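Local coordinates for suppressor of fused family protein (Neisseria gonorrhoeae, PDB 3K5J) that is of unknown biochemical function but resembles the N-terminal domain of human Suppressor of fused, and so may act through protein binding, at residues P51-V55 with F68-E74; T75-T81 with I104-E110; F114-S120 with F138-T144. All blocks are in the same frame, centred on the assembly; numbering follows the deposited sequence. Where two conformers were deposited one is given.

How the contacts relate
The three contacts follow one another along the chain and show how a mixed sheet and its covering helix are fastened. Contacts 1 and 3 belong to the same sheet: strands 65-71 and 135-143 run parallel, joined where Phe68 N meets Phe138 O and Phe68 O meets Leu140 N, both at 2.9 Å. Contact 2, its centre about 11 Å from that of contact 1 and about 12 Å from that of contact 3, ties the start of helix 77-91 to the loop 104-110. His78 NE2 reaches back to Ser71 OG at 2.9 Å, while Trp108 N meets Phe114 O at 2.9 Å. No active site is established; sulfate ions, probably from the crystallisation liquor, lie beside contact 3.

Contact 1: P51-V55 with F68-E74; sequences PWVYV and FIISPFE
Residues 52-55 and 68-71 run antiparallel, their axes 4.6 Å apart at the closest and inclined at 164°, with Trp52 facing Ser71 and Tyr54 facing Ile69 as hydrogen-bonded pairs. Each pair closes a ring of two nearly straight N-H...O bonds; that from Ser71 N to Trp52 O is the shortest at 2.7 Å. On the face carrying Trp52 and Tyr54, the chain beyond Ser71 folds back over the indole. Glu74 CB sits 3.5 Å from the centroid of the six-membered ring of Trp52, almost on its normal, a CH-pi contact. With CG of Glu74 anti to the backbone N (chi1 -175°) and the chain extended, the carboxylate travels on across the benzo end, its plane 17° from that of the ring, and OE1 comes to 3.6 Å from Trp52 CH2. Tyr54 OH touches the aliphatic part of Glu74, but its polar partners are Gln42 and Thr75 N. The turn is braced from within by Ser71 OG, which donates to a lone pair of Phe73 O at 2.7 Å. The other face is apolar: Pro51 CG lies alongside Ile70 CG2 at 3.5 Å, and Val55 CG2 packs against Phe68 CB at 3.8 Å. The chemistry is thus divided, with hydrocarbon packing on one face and, on the other, Glu74 laid over an indole, its OE2 held by Gln42, the same amide that bonds to Tyr54 OH.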
loop_
_atom_site.group_PDB
_atom_site.type_symbol
_atom_site.label_atom_id
_atom_site.label_comp_id
_atom_site.label_asym_id
_atom_site.label_seq_id
_atom_site.Cartn_x
_atom_site.Cartn_y
_atom_site.Cartn_z
ATOM N N PRO A 51 -11.524 -3.706 -7.824
ATOM C CA PRO A 51 -10.881 -2.490 -7.368
ATOM C C PRO A 51 -9.714 -2.063 -8.238
ATOM O O PRO A 51 -9.374 -2.743 -9.191
ATOM C CB PRO A 51 -10.382 -2.876 -5.981
ATOM C CG PRO A 51 -10.006 -4.317 -6.130
ATOM C CD PRO A 51 -11.071 -4.881 -7.072
ATOM N N TRP A 52 -9.156 -0.918 -7.884
ATOM C CA TRP A 52 -7.982 -0.342 -8.502
ATOM C C TRP A 52 -6.805 -0.631 -7.568
ATOM O O TRP A 52 -6.942 -0.510 -6.358
ATOM C CB TRP A 52 -8.171 1.146 -8.616
ATOM C CG TRP A 52 -9.389 1.520 -9.428
ATOM C CD1 TRP A 52 -10.710 1.394 -9.077
ATOM C CD2 TRP A 52 -9.369 2.047 -10.734
ATOM N NE1 TRP A 52 -11.522 1.805 -10.106
ATOM C CE2 TRP A 52 -10.717 2.224 -11.139
ATOM C CE3 TRP A 52 -8.356 2.396 -11.597
ATOM C CZ2 TRP A 52 -11.054 2.714 -12.401
ATOM C CZ3 TRP A 52 -8.676 2.899 -12.824
ATOM C CH2 TRP A 52 -10.026 3.064 -13.214
ATOM N N VAL A 53 -5.669 -1.020 -8.117
ATOM C CA VAL A 53 -4.504 -1.275 -7.315
ATOM C C VAL A 53 -3.378 -0.334 -7.716
ATOM O O VAL A 53 -3.027 -0.230 -8.882
ATOM C CB VAL A 53 -4.007 -2.741 -7.401
ATOM C CG1 VAL A 53 -2.858 -3.000 -6.415
ATOM C CG2 VAL A 53 -5.170 -3.712 -7.176
ATOM N N TYR A 54 -2.796 0.348 -6.724
ATOM C CA TYR A 54 -1.687 1.276 -6.910
ATOM C C TYR A 54 -0.446 0.733 -6.214
ATOM O O TYR A 54 -0.499 0.457 -5.006
ATOM C CB TYR A 54 -2.024 2.648 -6.349
ATOM C CG TYR A 54 -3.135 3.424 -7.074
ATOM C CD1 TYR A 54 -4.468 3.089 -6.904
ATOM C CD2 TYR A 54 -2.809 4.393 -8.009
ATOM C CE1 TYR A 54 -5.461 3.761 -7.595
ATOM C CE2 TYR A 54 -3.799 5.084 -8.697
ATOM C CZ TYR A 54 -5.131 4.762 -8.474
ATOM O OH TYR A 54 -6.104 5.450 -9.190
ATOM N N VAL A 55 0.651 0.575 -6.978
ATOM C CA VAL A 55 1.820 -0.132 -6.506
ATOM C C VAL A 55 3.072 0.753 -6.664
ATOM O O VAL A 55 3.280 1.352 -7.718
ATOM C CB VAL A 55 2.064 -1.465 -7.292
ATOM C CG1 VAL A 55 3.264 -2.231 -6.661
ATOM C CG2 VAL A 55 0.768 -2.310 -7.396
ATOM N N PHE A 68 1.596 -1.477 -1.791
ATOM C CA PHE A 68 0.449 -1.224 -2.637
ATOM C C PHE A 68 -0.806 -0.915 -1.842
ATOM O O PHE A 68 -0.974 -1.355 -0.696
ATOM C CB PHE A 68 0.179 -2.389 -3.628
ATOM C CG PHE A 68 -0.177 -3.673 -2.994
ATOM C CD1 PHE A 68 -1.522 -3.966 -2.745
ATOM C CD2 PHE A 68 0.772 -4.610 -2.682
ATOM C CE1 PHE A 68 -1.881 -5.158 -2.133
ATOM C CE2 PHE A 68 0.400 -5.806 -2.095
ATOM C CZ PHE A 68 -0.916 -6.088 -1.809
ATOM N N ILE A 69 -1.702 -0.182 -2.498
ATOM C CA ILE A 69 -3.009 0.242 -1.968
ATOM C C ILE A 69 -4.084 -0.343 -2.881
ATOM O O ILE A 69 -3.977 -0.213 -4.129
ATOM C CB ILE A 69 -3.127 1.775 -1.938
ATOM C CG1 ILE A 69 -2.079 2.409 -1.029
ATOM C CG2 ILE A 69 -4.548 2.210 -1.545
ATOM C CD1 ILE A 69 -1.774 3.890 -1.277
ATOM N N ILE A 70 -5.092 -0.956 -2.265
ATOM C CA ILE A 70 -6.267 -1.468 -2.994
ATOM C C ILE A 70 -7.404 -0.476 -2.783
ATOM O O ILE A 70 -7.809 -0.227 -1.654
ATOM C CB ILE A 70 -6.700 -2.906 -2.578
ATOM C CG1 ILE A 70 -5.502 -3.845 -2.380
ATOM C CG2 ILE A 70 -7.747 -3.453 -3.553
ATOM C CD1 ILE A 70 -5.897 -5.217 -1.808
ATOM N N SER A 71 -7.883 0.133 -3.866
ATOM C CA SER A 71 -8.820 1.255 -3.787
ATOM C C SER A 71 -10.151 0.936 -4.434
ATOM O O SER A 71 -10.195 0.394 -5.547
ATOM C CB SER A 71 -8.241 2.483 -4.471
ATOM O OG SER A 71 -9.035 3.628 -4.259
ATOM N N PRO A 72 -11.250 1.337 -3.782
ATOM C CA PRO A 72 -12.566 1.098 -4.399
ATOM C C PRO A 72 -12.842 1.898 -5.668
ATOM O O PRO A 72 -13.733 1.534 -6.460
ATOM C CB PRO A 72 -13.545 1.457 -3.251
ATOM C CG PRO A 72 -12.826 2.364 -2.384
ATOM C CD PRO A 72 -11.376 1.915 -2.429
ATOM N N PHE A 73 -12.126 2.986 -5.837
ATOM C CA PHE A 73 -12.280 3.840 -7.000
ATOM C C PHE A 73 -10.932 4.420 -7.414
ATOM O O PHE A 73 -9.957 4.424 -6.653
ATOM C CB PHE A 73 -13.316 4.958 -6.718
ATOM C CG PHE A 73 -13.060 5.730 -5.414
ATOM C CD1 PHE A 73 -12.092 6.730 -5.344
ATOM C CD2 PHE A 73 -13.818 5.470 -4.290
ATOM C CE1 PHE A 73 -11.874 7.451 -4.144
ATOM C CE2 PHE A 73 -13.580 6.159 -3.081
ATOM C CZ PHE A 73 -12.655 7.152 -3.023
ATOM N N GLU A 74 -10.889 4.908 -8.654
ATOM C CA GLU A 74 -9.726 5.589 -9.188
ATOM C C GLU A 74 -9.563 6.908 -8.506
ATOM O O GLU A 74 -10.521 7.718 -8.395
ATOM C CB GLU A 74 -9.924 5.839 -10.688
ATOM C CG GLU A 74 -8.744 6.439 -11.366
ATOM C CD GLU A 74 -8.911 6.591 -12.869
ATOM O OE1 GLU A 74 -10.069 6.684 -13.336
ATOM O OE2 GLU A 74 -7.862 6.592 -13.564
#

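Contact 2: T75-T81 with I104-E110; sequences TPEHIET and IGRPWVE
A polar, water-bridged contact joins the first turns of helix 77-91 to the irregular segment 104-110, which belongs to the loop between strands 101-103 and 116-120. Glu77 makes the central link. The carboxylate takes Glu110 N on the syn side of OE2 at 2.8 Å, in a bent bond. Thr75 OG1 accepts the capping bond from Glu77 N and donates to OE1 of the same residue, which helps fix the carboxylate. One helical turn on, Glu80 OE1 forms a salt bridge with Arg106 NH2 at 3.0 Å through its anti lone pair, the carboxylate and guanidinium planes being 72° apart. Two waters also bridge the segments. One joins His78 ND1, Thr81 OG1 and Trp108 O, each at 2.8 Å; the other accepts from Arg106 NE at 2.7 Å and donates to Thr81 OG1 and Trp108 O. Van der Waals packing adds to this: His78 CE1 meets Val109 CG1 at 3.4 Å and Trp108 CE3 at 3.7 Å, the two rings meeting obliquely. Beyond it, His78 NE2 bonds to Ser71 at the end of strand 65-71, and Trp108 touches His78 of the helix, Ile69 of strand 65-71 and Phe117 of strand 116-120.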
loop_
_atom_site.group_PDB
_atom_site.type_symbol
_atom_site.label_atom_id
_atom_site.label_comp_id
_atom_site.label_asym_id
_atom_site.label_seq_id
_atom_site.Cartn_x
_atom_site.Cartn_y
_atom_site.Cartn_z
ATOM N N THR A 75 -8.350 7.192 -8.067
ATOM C CA THR A 75 -8.039 8.480 -7.482
ATOM C C THR A 75 -6.532 8.723 -7.458
ATOM O O THR A 75 -5.786 7.868 -7.008
ATOM C CB THR A 75 -8.586 8.657 -6.066
ATOM O OG1 THR A 75 -8.107 9.894 -5.550
ATOM C CG2 THR A 75 -8.268 7.520 -5.134
ATOM N N PRO A 76 -6.095 9.919 -7.857
ATOM C CA PRO A 76 -4.693 10.252 -7.774
ATOM C C PRO A 76 -4.204 10.439 -6.339
ATOM O O PRO A 76 -2.987 10.553 -6.094
ATOM C CB PRO A 76 -4.599 11.555 -8.576
ATOM C CG PRO A 76 -5.886 12.141 -8.413
ATOM C CD PRO A 76 -6.854 11.009 -8.476
ATOM N N GLU A 77 -5.103 10.419 -5.370
ATOM C CA GLU A 77 -4.691 10.458 -3.981
ATOM C C GLU A 77 -3.621 9.398 -3.679
ATOM O O GLU A 77 -2.696 9.630 -2.887
ATOM C CB GLU A 77 -5.903 10.289 -3.057
ATOM C CG GLU A 77 -6.837 11.510 -3.068
ATOM C CD GLU A 77 -8.209 11.196 -2.477
ATOM O OE1 GLU A 77 -8.922 10.347 -3.067
ATOM O OE2 GLU A 77 -8.545 11.806 -1.434
ATOM N N HIS A 78 -3.777 8.234 -4.282
ATOM C CA HIS A 78 -2.845 7.155 -3.978
ATOM C C HIS A 78 -1.463 7.347 -4.590
ATOM O O HIS A 78 -0.454 6.878 -4.035
ATOM C CB HIS A 78 -3.450 5.808 -4.364
ATOM C CG HIS A 78 -4.763 5.560 -3.691
ATOM N ND1 HIS A 78 -4.955 5.793 -2.342
ATOM C CD2 HIS A 78 -5.954 5.140 -4.182
ATOM C CE1 HIS A 78 -6.212 5.493 -2.047
ATOM N NE2 HIS A 78 -6.843 5.108 -3.143
ATOM N N ILE A 79 -1.415 8.022 -5.734
ATOM C CA ILE A 79 -0.167 8.368 -6.358
ATOM C C ILE A 79 0.595 9.348 -5.440
ATOM O O ILE A 79 1.795 9.173 -5.167
ATOM C CB ILE A 79 -0.367 8.989 -7.773
ATOM C CG1 ILE A 79 -1.131 8.008 -8.668
ATOM C CG2 ILE A 79 0.950 9.322 -8.390
ATOM C CD1 ILE A 79 -1.617 8.631 -9.980
ATOM N N GLU A 80 -0.147 10.335 -4.923
ATOM C CA GLU A 80 0.405 11.352 -4.041
ATOM C C GLU A 80 0.916 10.705 -2.734
ATOM O O GLU A 80 2.023 10.987 -2.239
ATOM C CB GLU A 80 -0.698 12.396 -3.733
ATOM C CG GLU A 80 -1.261 13.167 -4.938
ATOM C CD GLU A 80 -2.709 13.687 -4.785
ATOM O OE1 GLU A 80 -3.329 13.587 -3.671
ATOM O OE2 GLU A 80 -3.239 14.183 -5.839
ATOM N N THR A 81 0.112 9.814 -2.180
ATOM C CA THR A 81 0.464 9.114 -0.924
ATOM C C THR A 81 1.734 8.302 -1.105
ATOM O O THR A 81 2.638 8.349 -0.278
ATOM C CB THR A 81 -0.693 8.176 -0.493
ATOM O OG1 THR A 81 -1.802 8.999 -0.132
ATOM C CG2 THR A 81 -0.314 7.288 0.649
ATOM N N ILE A 104 -0.611 8.544 7.452
ATOM C CA ILE A 104 -0.726 9.176 6.146
ATOM C C ILE A 104 -0.739 10.691 6.247
ATOM O O ILE A 104 -0.450 11.386 5.260
ATOM C CB ILE A 104 -2.036 8.658 5.436
ATOM C CG1 ILE A 104 -2.041 7.130 5.431
ATOM C CG2 ILE A 104 -2.236 9.242 4.046
ATOM C CD1 ILE A 104 -3.408 6.533 4.996
ATOM N N GLY A 105 -1.133 11.192 7.409
ATOM C CA GLY A 105 -1.195 12.638 7.669
ATOM C C GLY A 105 -2.462 13.296 7.157
ATOM O O GLY A 105 -2.583 14.539 7.172
ATOM N N ARG A 106 -3.389 12.459 6.689
ATOM C CA ARG A 106 -4.661 12.840 6.144
ATOM C C ARG A 106 -5.434 11.543 5.878
ATOM O O ARG A 106 -4.847 10.468 5.911
ATOM C CB ARG A 106 -4.476 13.625 4.850
ATOM C CG ARG A 106 -3.941 12.834 3.720
ATOM C CD ARG A 106 -3.787 13.744 2.519
ATOM N NE ARG A 106 -3.485 12.979 1.324
ATOM C CZ ARG A 106 -3.125 13.504 0.172
ATOM N NH1 ARG A 106 -2.939 14.858 0.080
ATOM N NH2 ARG A 106 -2.902 12.656 -0.854
ATOM N N PRO A 107 -6.743 11.627 5.597
ATOM C CA PRO A 107 -7.467 10.427 5.235
ATOM C C PRO A 107 -6.911 9.778 3.980
ATOM O O PRO A 107 -6.524 10.472 3.028
ATOM C CB PRO A 107 -8.880 10.921 5.022
ATOM C CG PRO A 107 -8.953 12.154 5.878
ATOM C CD PRO A 107 -7.632 12.800 5.698
ATOM N N TRP A 108 -6.939 8.455 3.928
ATOM C CA TRP A 108 -6.349 7.764 2.762
ATOM C C TRP A 108 -7.059 8.131 1.460
ATOM O O TRP A 108 -6.428 8.208 0.423
ATOM C CB TRP A 108 -6.309 6.247 2.975
ATOM C CG TRP A 108 -7.594 5.515 2.955
ATOM C CD1 TRP A 108 -8.664 5.671 3.809
ATOM C CD2 TRP A 108 -7.956 4.433 2.068
ATOM N NE1 TRP A 108 -9.650 4.764 3.497
ATOM C CE2 TRP A 108 -9.241 3.989 2.441
ATOM C CE3 TRP A 108 -7.302 3.774 1.010
ATOM C CZ2 TRP A 108 -9.891 2.946 1.760
ATOM C CZ3 TRP A 108 -7.922 2.743 0.372
ATOM C CH2 TRP A 108 -9.230 2.356 0.707
ATOM N N VAL A 109 -8.393 8.281 1.547
ATOM C CA VAL A 109 -9.191 8.934 0.518
ATOM C C VAL A 109 -10.087 9.958 1.259
ATOM O O VAL A 109 -10.488 9.729 2.419
ATOM C CB VAL A 109 -9.991 7.963 -0.333
ATOM C CG1 VAL A 109 -9.094 6.992 -1.089
ATOM C CG2 VAL A 109 -10.988 7.157 0.469
ATOM N N GLU A 110 -10.397 11.063 0.569
ATOM C CA GLU A 110 -11.027 12.262 1.177
ATOM C C GLU A 110 -12.159 11.957 2.135
ATOM O O GLU A 110 -12.194 12.528 3.231
ATOM C CB GLU A 110 -11.574 13.240 0.090
ATOM C CG GLU A 110 -12.153 14.602 0.652
ATOM C CD GLU A 110 -13.015 15.354 -0.367
ATOM O OE1 GLU A 110 -13.206 14.871 -1.515
ATOM O OE2 GLU A 110 -13.526 16.441 -0.011
HETATM O O HOH W 1 -3.883 7.176 -0.107
HETATM O O HOH W 2 -4.478 10.687 0.411
#

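Contact 3: F114-S120 with F138-T144; sequences FRHFLIS and FWLLPIT. With SO4 (sulfate ion), chain E; SO4 (sulfate ion), chain D.
Phe117 holds its CG anti to the carbonyl carbon (chi1 -62°), which turns the ring under Leu140 CB; that carbon stands over one face of the phenyl ring, 3.7 Å from its centroid and 17° off the normal, in a CH-pi contact. Leu140 chi1, in the same position, carries CD1 toward Phe117 CD2 and CE2, while the backbone joining Leu141 to Pro142 lies at the ring's edge. On the same face, Ile119 CG1 runs alongside Leu140 CD2 at 4.0 Å, and Pro142 CG touches Phe117 CE1.

The opposite face carries Leu118, Ser120, Trp139, Leu141 and Ile143. Here Leu118 CB packs on Ile143 CG2 at 3.8 Å, and Leu141 CB lies over the centre of the indole of Trp139. Phe163 of helix 156-166 covers Leu118, Leu141 and Ile143. Along the backbone, Leu118 with Leu141 and Ser120 with Trp139 form hydrogen-bonded pairs. In one of two conformers of Ser120, OG turns back to donate to Leu118 O at 3.0 Å from well above the carbonyl plane, whereas Leu141 N, in the strand ladder, reaches that oxygen from the opposite face at 3.1 Å; in that conformer Leu118 O would have two donors.

A water bridges Arg115 N and Ile143 O, themselves 4.3 Å apart, and lies in the ring plane of His116, 2.9 Å from ND1. Phe114 CE1 meets Thr144 CG2 at 3.5 Å. Thr144 is the N-cap of the following helix, and its OG1 bonds to Ser177. A sulfate ion, probably from the crystallisation liquor, makes a weak bond with His116 NE2 and is also hydrogen-bonded to Arg148 and Asn103.

The whole is an antiparallel pairing of strands 116-120 and 138-143, markedly twisted at 143°, within the mixed beta-sheet of this Sufu-like domain.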
loop_
_atom_site.group_PDB
_atom_site.type_symbol
_atom_site.label_atom_id
_atom_site.label_comp_id
_atom_site.label_asym_id
_atom_site.label_seq_id
_atom_site.Cartn_x
_atom_site.Cartn_y
_atom_site.Cartn_z
ATOM N N PHE A 114 -10.148 7.111 7.864
ATOM C CA PHE A 114 -8.960 6.288 8.159
ATOM C C PHE A 114 -7.714 7.036 7.676
ATOM O O PHE A 114 -7.634 7.398 6.493
ATOM C CB PHE A 114 -9.067 4.901 7.543
ATOM C CG PHE A 114 -10.392 4.224 7.743
ATOM C CD1 PHE A 114 -11.201 4.479 8.861
ATOM C CD2 PHE A 114 -10.827 3.287 6.847
ATOM C CE1 PHE A 114 -12.436 3.855 8.991
ATOM C CE2 PHE A 114 -12.048 2.637 7.019
ATOM C CZ PHE A 114 -12.845 2.945 8.095
ATOM N N ARG A 115 -6.782 7.270 8.595
ATOM C CA ARG A 115 -5.584 8.075 8.356
ATOM C C ARG A 115 -4.294 7.289 8.530
ATOM O O ARG A 115 -3.217 7.883 8.520
ATOM C CB ARG A 115 -5.543 9.219 9.379
ATOM C CG ARG A 115 -6.788 10.067 9.434
ATOM C CD ARG A 115 -6.704 11.051 10.633
ATOM N NE ARG A 115 -5.730 12.112 10.393
ATOM C CZ ARG A 115 -5.970 13.212 9.691
ATOM N NH1 ARG A 115 -7.180 13.490 9.232
ATOM N NH2 ARG A 115 -5.006 14.075 9.538
ATOM N N HIS A 116 -4.397 5.973 8.711
ATOM C CA HIS A 116 -3.241 5.108 8.886
ATOM C C HIS A 116 -3.368 3.870 8.024
ATOM O O HIS A 116 -4.462 3.358 7.837
ATOM C CB HIS A 116 -3.099 4.641 10.348
ATOM C CG HIS A 116 -2.952 5.747 11.334
ATOM N ND1 HIS A 116 -4.053 6.399 11.837
ATOM C CD2 HIS A 116 -1.855 6.308 11.916
ATOM C CE1 HIS A 116 -3.638 7.321 12.696
ATOM N NE2 HIS A 116 -2.315 7.286 12.766
ATOM N N PHE A 117 -2.220 3.330 7.646
ATOM C CA PHE A 117 -2.115 1.982 7.092
ATOM C C PHE A 117 -1.366 1.094 8.068
ATOM O O PHE A 117 -0.490 1.553 8.757
ATOM C CB PHE A 117 -1.289 1.982 5.795
ATOM C CG PHE A 117 -1.858 2.806 4.649
ATOM C CD1 PHE A 117 -3.113 2.524 4.098
ATOM C CD2 PHE A 117 -1.075 3.768 4.027
ATOM C CE1 PHE A 117 -3.581 3.213 3.010
ATOM C CE2 PHE A 117 -1.549 4.469 2.948
ATOM C CZ PHE A 117 -2.807 4.193 2.437
ATOM N N LEU A 118 -1.726 -0.169 8.065
ATOM C CA LEU A 118 -0.937 -1.238 8.663
ATOM C C LEU A 118 -0.213 -2.002 7.559
ATOM O O LEU A 118 -0.850 -2.500 6.632
ATOM C CB LEU A 118 -1.805 -2.220 9.418
ATOM C CG LEU A 118 -1.134 -3.451 10.069
ATOM C CD1 LEU A 118 -0.061 -3.026 11.095
ATOM C CD2 LEU A 118 -2.155 -4.459 10.637
ATOM N N ILE A 119 1.113 -2.023 7.627
ATOM C CA ILE A 119 1.949 -2.714 6.606
ATOM C C ILE A 119 1.756 -4.212 6.838
ATOM O O ILE A 119 2.093 -4.738 7.907
ATOM C CB ILE A 119 3.427 -2.304 6.669
ATOM C CG1 ILE A 119 3.573 -0.790 6.416
ATOM C CG2 ILE A 119 4.206 -3.126 5.652
ATOM C CD1 ILE A 119 4.940 -0.215 6.601
ATOM N N SER A 120 1.164 -4.860 5.852
ATOM C CA SER A 120 0.697 -6.234 5.943
ATOM C C SER A 120 1.194 -7.144 4.830
ATOM O O SER A 120 1.557 -6.671 3.750
ATOM C CB SER A 120 -0.827 -6.237 5.931
ATOM O OG SER A 120 -1.368 -5.415 6.956
ATOM N N PHE A 138 4.282 -5.571 -0.124
ATOM C CA PHE A 138 3.463 -5.473 1.073
ATOM C C PHE A 138 2.236 -4.597 0.849
ATOM O O PHE A 138 2.267 -3.618 0.112
ATOM C CB PHE A 138 4.276 -4.929 2.289
ATOM C CG PHE A 138 5.402 -5.808 2.747
ATOM C CD1 PHE A 138 5.436 -7.162 2.492
ATOM C CD2 PHE A 138 6.476 -5.236 3.380
ATOM C CE1 PHE A 138 6.482 -7.925 2.968
ATOM C CE2 PHE A 138 7.554 -6.011 3.822
ATOM C CZ PHE A 138 7.534 -7.354 3.591
ATOM N N TRP A 139 1.167 -4.946 1.560
ATOM C CA TRP A 139 -0.138 -4.296 1.475
ATOM C C TRP A 139 -0.280 -3.204 2.522
ATOM O O TRP A 139 -0.056 -3.418 3.717
ATOM C CB TRP A 139 -1.189 -5.374 1.702
ATOM C CG TRP A 139 -2.587 -4.974 1.679
ATOM C CD1 TRP A 139 -3.135 -3.945 0.996
ATOM C CD2 TRP A 139 -3.671 -5.691 2.261
ATOM N NE1 TRP A 139 -4.499 -3.941 1.135
ATOM C CE2 TRP A 139 -4.855 -5.011 1.909
ATOM C CE3 TRP A 139 -3.768 -6.825 3.062
ATOM C CZ2 TRP A 139 -6.112 -5.455 2.301
ATOM C CZ3 TRP A 139 -5.007 -7.254 3.472
ATOM C CH2 TRP A 139 -6.155 -6.578 3.089
ATOM N N LEU A 140 -0.601 -2.004 2.060
ATOM C CA LEU A 140 -0.984 -0.892 2.921
ATOM C C LEU A 140 -2.504 -0.995 3.222
ATOM O O LEU A 140 -3.332 -0.535 2.443
ATOM C CB LEU A 140 -0.633 0.418 2.236
ATOM C CG LEU A 140 0.851 0.710 2.036
ATOM C CD1 LEU A 140 1.081 1.916 1.165
ATOM C CD2 LEU A 140 1.587 0.795 3.357
ATOM N N LEU A 141 -2.824 -1.607 4.353
ATOM C CA LEU A 141 -4.202 -1.884 4.733
ATOM C C LEU A 141 -4.731 -0.703 5.571
ATOM O O LEU A 141 -4.179 -0.426 6.642
ATOM C CB LEU A 141 -4.237 -3.165 5.570
ATOM C CG LEU A 141 -5.523 -3.469 6.342
ATOM C CD1 LEU A 141 -6.721 -3.510 5.387
ATOM C CD2 LEU A 141 -5.351 -4.777 7.124
ATOM N N PRO A 142 -5.774 0.014 5.109
ATOM C CA PRO A 142 -6.285 1.104 5.967
ATOM C C PRO A 142 -6.877 0.598 7.269
ATOM O O PRO A 142 -7.609 -0.402 7.276
ATOM C CB PRO A 142 -7.361 1.774 5.101
ATOM C CG PRO A 142 -7.185 1.238 3.729
ATOM C CD PRO A 142 -6.513 -0.100 3.847
ATOM N N ILE A 143 -6.531 1.277 8.374
ATOM C CA ILE A 143 -7.084 0.925 9.666
ATOM C C ILE A 143 -7.735 2.150 10.306
ATOM O O ILE A 143 -7.411 3.280 9.967
ATOM C CB ILE A 143 -6.013 0.313 10.618
ATOM C CG1 ILE A 143 -4.946 1.302 11.036
ATOM C CG2 ILE A 143 -5.364 -0.971 9.983
ATOM C CD1 ILE A 143 -3.953 0.779 12.129
ATOM N N THR A 144 -8.699 1.900 11.201
ATOM C CA THR A 144 -9.452 2.999 11.788
ATOM C C THR A 144 -8.557 3.701 12.826
ATOM O O THR A 144 -7.539 3.156 13.280
ATOM C CB THR A 144 -10.740 2.512 12.451
ATOM O OG1 THR A 144 -10.407 1.871 13.682
ATOM C CG2 THR A 144 -11.564 1.585 11.535
HETATM S S SO4 E . 1.569 8.096 14.676
HETATM O O1 SO4 E . 0.803 8.760 15.747
HETATM O O2 SO4 E . 2.638 7.395 15.368
HETATM O O3 SO4 E . 0.650 7.139 13.983
HETATM O O4 SO4 E . 2.169 9.123 13.803
HETATM S S SO4 D . -13.542 4.868 14.753
HETATM O O1 SO4 D . -14.120 5.374 15.974
HETATM O O2 SO4 D . -12.178 4.534 14.944
HETATM O O3 SO4 D . -14.320 3.636 14.459
HETATM O O4 SO4 D . -13.734 5.817 13.630
HETATM O O HOH W 3 -6.778 5.845 11.067
#